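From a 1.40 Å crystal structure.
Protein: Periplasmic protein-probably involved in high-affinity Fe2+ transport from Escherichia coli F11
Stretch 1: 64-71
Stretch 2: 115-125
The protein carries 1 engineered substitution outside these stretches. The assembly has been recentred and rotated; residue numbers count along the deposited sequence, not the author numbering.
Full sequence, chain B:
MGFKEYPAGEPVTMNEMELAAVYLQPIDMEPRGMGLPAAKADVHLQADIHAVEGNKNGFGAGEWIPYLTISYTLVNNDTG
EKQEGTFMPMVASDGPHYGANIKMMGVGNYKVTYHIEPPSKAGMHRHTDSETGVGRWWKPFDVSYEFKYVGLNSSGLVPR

Stretch 1, residues 64-71: WIPYLTIS
Stretch 2 (115-125) HIEPPSKAGMH

Residues 69-71 and 115-117 pair as antiparallel strands (168° between directions, axes 4.9 Å apart at closest), and the loop after Glu117 packs against Tyr67, in the loop before Thr69; together the stretches bury 695 Å². Register is Thr69 with Glu117 (CA-CA 5.2 Å), Ile70 with Ile116 (4.7 Å) and Ser71 with His115 (5.2 Å). Ser71 and His115 exchange two hydrogen bonds, His115 N to Ser71 O (2.8 Å) and Ser71 N to His115 O (3.1 Å). Glu117 N donates to Thr69 O (2.9 Å), whereas the return bond, Thr69 N to Glu117 O, is weak at 3.3 Å.

Tyr67, which covers the most surface, has phi/psi 67/22, breaking the extended path two residues before the strand. Its CB points toward stretch 2, and chi1 -64° (m), chi2 -85° bring ring atom CD2 within 3.6 Å of Met124 CE. Met124, t at chi1 and chi2 with chi3 -98°, sets its flexible thioether oblique to the ring, SD 5.1 Å from the centroid; its CE also meets Pro66 CG at 3.9 Å. Compact Pro119 packs its CB 3.9 Å from Tyr67 CB, while its CA-H points at Tyr67 O (CA to O 3.3 Å).

Thr69 (m) shares a sheet face with Glu117, its CG2 lying 3.5 Å from Glu117 OE1. Its OG1 donates to a water (2.7 Å), which in turn donates to Tyr67 O and Pro118 O, both 2.7 Å away, tying together carbonyls of both loops. On the Thr69 face, the His115 ring (chi1 -46°, m; chi2 -69°) presents its edge to Ser71 (p), CD2 to OG 3.2 Å.

On the other face, the buried, branched apolar side chains of Ile70 and Ile116, both m,t, meet at CG2 to CG1, 4.2 Å; buried Leu68 (m,t) extends this packing, CD2 lying 3.7 Å from Pro119 CD. A type I turn, Ser120 to Gly123, returns the chain toward Tyr67; Gly123, at phi/psi 106/13, suits a backbone where a CB would jam against the preceding carbonyl.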

# COMPACT_ATOMS: atom_id res chain seq x y z
N TRP B 64 -0.67 -2.15 -8.14
CA TRP B 64 -1.25 -1.08 -7.36
C TRP B 64 -0.21 -0.06 -6.95
O TRP B 64 0.94 -0.40 -6.69
CB TRP B 64 -1.91 -1.66 -6.11
CG TRP B 64 -2.74 -0.68 -5.36
CD1 TRP B 64 -3.75 0.13 -5.86
CD2 TRP B 64 -2.65 -0.36 -3.94
NE1 TRP B 64 -4.30 0.90 -4.89
CE2 TRP B 64 -3.69 0.65 -3.69
CE3 TRP B 64 -1.88 -0.80 -2.88
CZ2 TRP B 64 -3.92 1.17 -2.43
CZ3 TRP B 64 -2.12 -0.26 -1.61
CH2 TRP B 64 -3.10 0.71 -1.39
N ILE B 65 -0.59 1.21 -6.93
CA ILE B 65 0.34 2.22 -6.43
C ILE B 65 -0.03 2.49 -4.97
O ILE B 65 -1.09 3.06 -4.71
CB ILE B 65 0.27 3.51 -7.25
CG1 ILE B 65 0.51 3.25 -8.76
CG2 ILE B 65 1.26 4.53 -6.69
CD1 ILE B 65 1.88 2.68 -9.13
N PRO B 66 0.82 2.08 -4.01
CA PRO B 66 0.53 2.22 -2.58
C PRO B 66 1.00 3.55 -2.02
O PRO B 66 1.75 4.28 -2.69
CB PRO B 66 1.34 1.07 -1.97
CG PRO B 66 2.59 1.06 -2.81
CD PRO B 66 2.14 1.44 -4.22
N TYR B 67 0.54 3.88 -0.82
CA TYR B 67 1.02 5.06 -0.06
C TYR B 67 0.65 6.40 -0.68
O TYR B 67 1.26 7.42 -0.35
CB TYR B 67 2.53 4.98 0.25
CG TYR B 67 2.82 3.82 1.15
CD1 TYR B 67 2.72 3.94 2.54
CD2 TYR B 67 3.19 2.59 0.62
CE1 TYR B 67 2.99 2.85 3.37
CE2 TYR B 67 3.45 1.51 1.44
CZ TYR B 67 3.35 1.65 2.79
OH TYR B 67 3.62 0.53 3.56
N LEU B 68 -0.38 6.42 -1.53
CA LEU B 68 -0.84 7.70 -2.07
C LEU B 68 -1.69 8.45 -1.04
O LEU B 68 -2.26 7.85 -0.13
CB LEU B 68 -1.65 7.50 -3.35
CG LEU B 68 -0.85 6.90 -4.51
CD1 LEU B 68 -1.76 6.66 -5.71
CD2 LEU B 68 0.33 7.77 -4.92
N THR B 69 -1.79 9.77 -1.19
CA THR B 69 -2.70 10.60 -0.41
C THR B 69 -3.64 11.23 -1.41
O THR B 69 -3.22 11.91 -2.35
CB THR B 69 -1.91 11.66 0.35
OG1 THR B 69 -0.96 10.98 1.19
CG2 THR B 69 -2.84 12.52 1.22
N ILE B 70 -4.93 11.01 -1.20
CA ILE B 70 -5.92 11.40 -2.19
C ILE B 70 -7.12 12.02 -1.52
O ILE B 70 -7.72 11.42 -0.61
CB ILE B 70 -6.39 10.22 -3.07
CG1 ILE B 70 -5.19 9.49 -3.65
CG2 ILE B 70 -7.32 10.71 -4.18
CD1 ILE B 70 -5.55 8.23 -4.40
N SER B 71 -7.46 13.23 -1.98
CA SER B 71 -8.71 13.87 -1.60
C SER B 71 -9.55 14.08 -2.86
O SER B 71 -9.05 13.91 -3.97
CB SER B 71 -8.50 15.18 -0.84
OG SER B 71 -7.89 16.14 -1.66
N HIS B 115 -7.39 14.74 -6.05
CA HIS B 115 -6.15 15.48 -5.77
C HIS B 115 -5.15 14.52 -5.21
O HIS B 115 -5.35 14.00 -4.11
CB HIS B 115 -6.41 16.61 -4.76
CG HIS B 115 -7.65 17.42 -5.07
ND1 HIS B 115 -7.73 18.25 -6.13
CD2 HIS B 115 -8.88 17.51 -4.41
CE1 HIS B 115 -8.93 18.84 -6.16
NE2 HIS B 115 -9.64 18.39 -5.11
N ILE B 116 -4.10 14.22 -5.98
CA ILE B 116 -3.19 13.11 -5.68
C ILE B 116 -1.79 13.58 -5.30
O ILE B 116 -1.19 14.41 -6.00
CB ILE B 116 -3.14 12.15 -6.88
CG1 ILE B 116 -4.56 11.71 -7.20
CG2 ILE B 116 -2.30 10.91 -6.56
CD1 ILE B 116 -4.68 10.87 -8.43
N GLU B 117 -1.27 13.05 -4.21
CA GLU B 117 0.09 13.33 -3.77
C GLU B 117 0.88 12.02 -3.74
O GLU B 117 0.31 10.97 -3.44
CB GLU B 117 0.09 13.98 -2.38
CG GLU B 117 -0.35 15.43 -2.44
CD GLU B 117 -0.74 15.97 -1.08
OE1 GLU B 117 -1.63 15.38 -0.43
OE2 GLU B 117 -0.16 17.00 -0.65
N PRO B 118 2.18 12.07 -4.08
CA PRO B 118 2.97 10.86 -4.27
C PRO B 118 3.30 10.13 -2.96
O PRO B 118 3.12 10.68 -1.87
CB PRO B 118 4.24 11.38 -4.97
CG PRO B 118 4.38 12.77 -4.42
CD PRO B 118 2.97 13.29 -4.36
N PRO B 119 3.81 8.90 -3.09
CA PRO B 119 4.04 8.04 -1.93
C PRO B 119 5.01 8.60 -0.89
O PRO B 119 4.95 8.19 0.27
CB PRO B 119 4.57 6.76 -2.57
CG PRO B 119 3.90 6.73 -3.90
CD PRO B 119 3.97 8.16 -4.35
N SER B 120 5.88 9.53 -1.28
CA SER B 120 6.75 10.18 -0.31
C SER B 120 5.97 10.81 0.84
O SER B 120 6.42 10.82 1.98
CB SER B 120 7.62 11.23 -1.01
OG SER B 120 6.82 12.11 -1.77
N LYS B 121 4.78 11.35 0.56
CA LYS B 121 4.08 12.07 1.61
C LYS B 121 3.63 11.16 2.77
O LYS B 121 3.71 11.55 3.95
CB LYS B 121 2.91 12.87 1.03
CG LYS B 121 2.11 13.63 2.08
CD LYS B 121 0.93 14.36 1.46
CE LYS B 121 0.10 15.03 2.54
NZ LYS B 121 0.79 16.24 3.04
N ALA B 122 3.20 9.96 2.44
CA ALA B 122 2.66 9.03 3.43
C ALA B 122 3.73 8.09 3.97
O ALA B 122 3.41 7.17 4.72
CB ALA B 122 1.48 8.23 2.84
N GLY B 123 4.99 8.30 3.59
CA GLY B 123 6.09 7.59 4.24
C GLY B 123 6.77 6.47 3.49
O GLY B 123 7.53 5.69 4.09
N MET B 124 6.52 6.35 2.19
CA MET B 124 7.28 5.40 1.38
C MET B 124 8.54 6.10 0.88
O MET B 124 8.47 7.25 0.43
CB MET B 124 6.45 4.85 0.21
CG MET B 124 7.27 4.00 -0.75
SD MET B 124 6.28 3.17 -2.00
CE MET B 124 6.12 1.55 -1.25
N HIS B 125 9.66 5.41 0.98
CA HIS B 125 10.98 5.96 0.63
C HIS B 125 11.58 5.29 -0.56
O HIS B 125 11.92 4.10 -0.50
CB HIS B 125 11.93 5.79 1.81
CG HIS B 125 11.48 6.52 3.04
ND1 HIS B 125 11.95 7.73 3.38
CD2 HIS B 125 10.52 6.19 4.00
CE1 HIS B 125 11.35 8.15 4.50
NE2 HIS B 125 10.48 7.22 4.88
O HOH W 1 1.25 10.08 0.00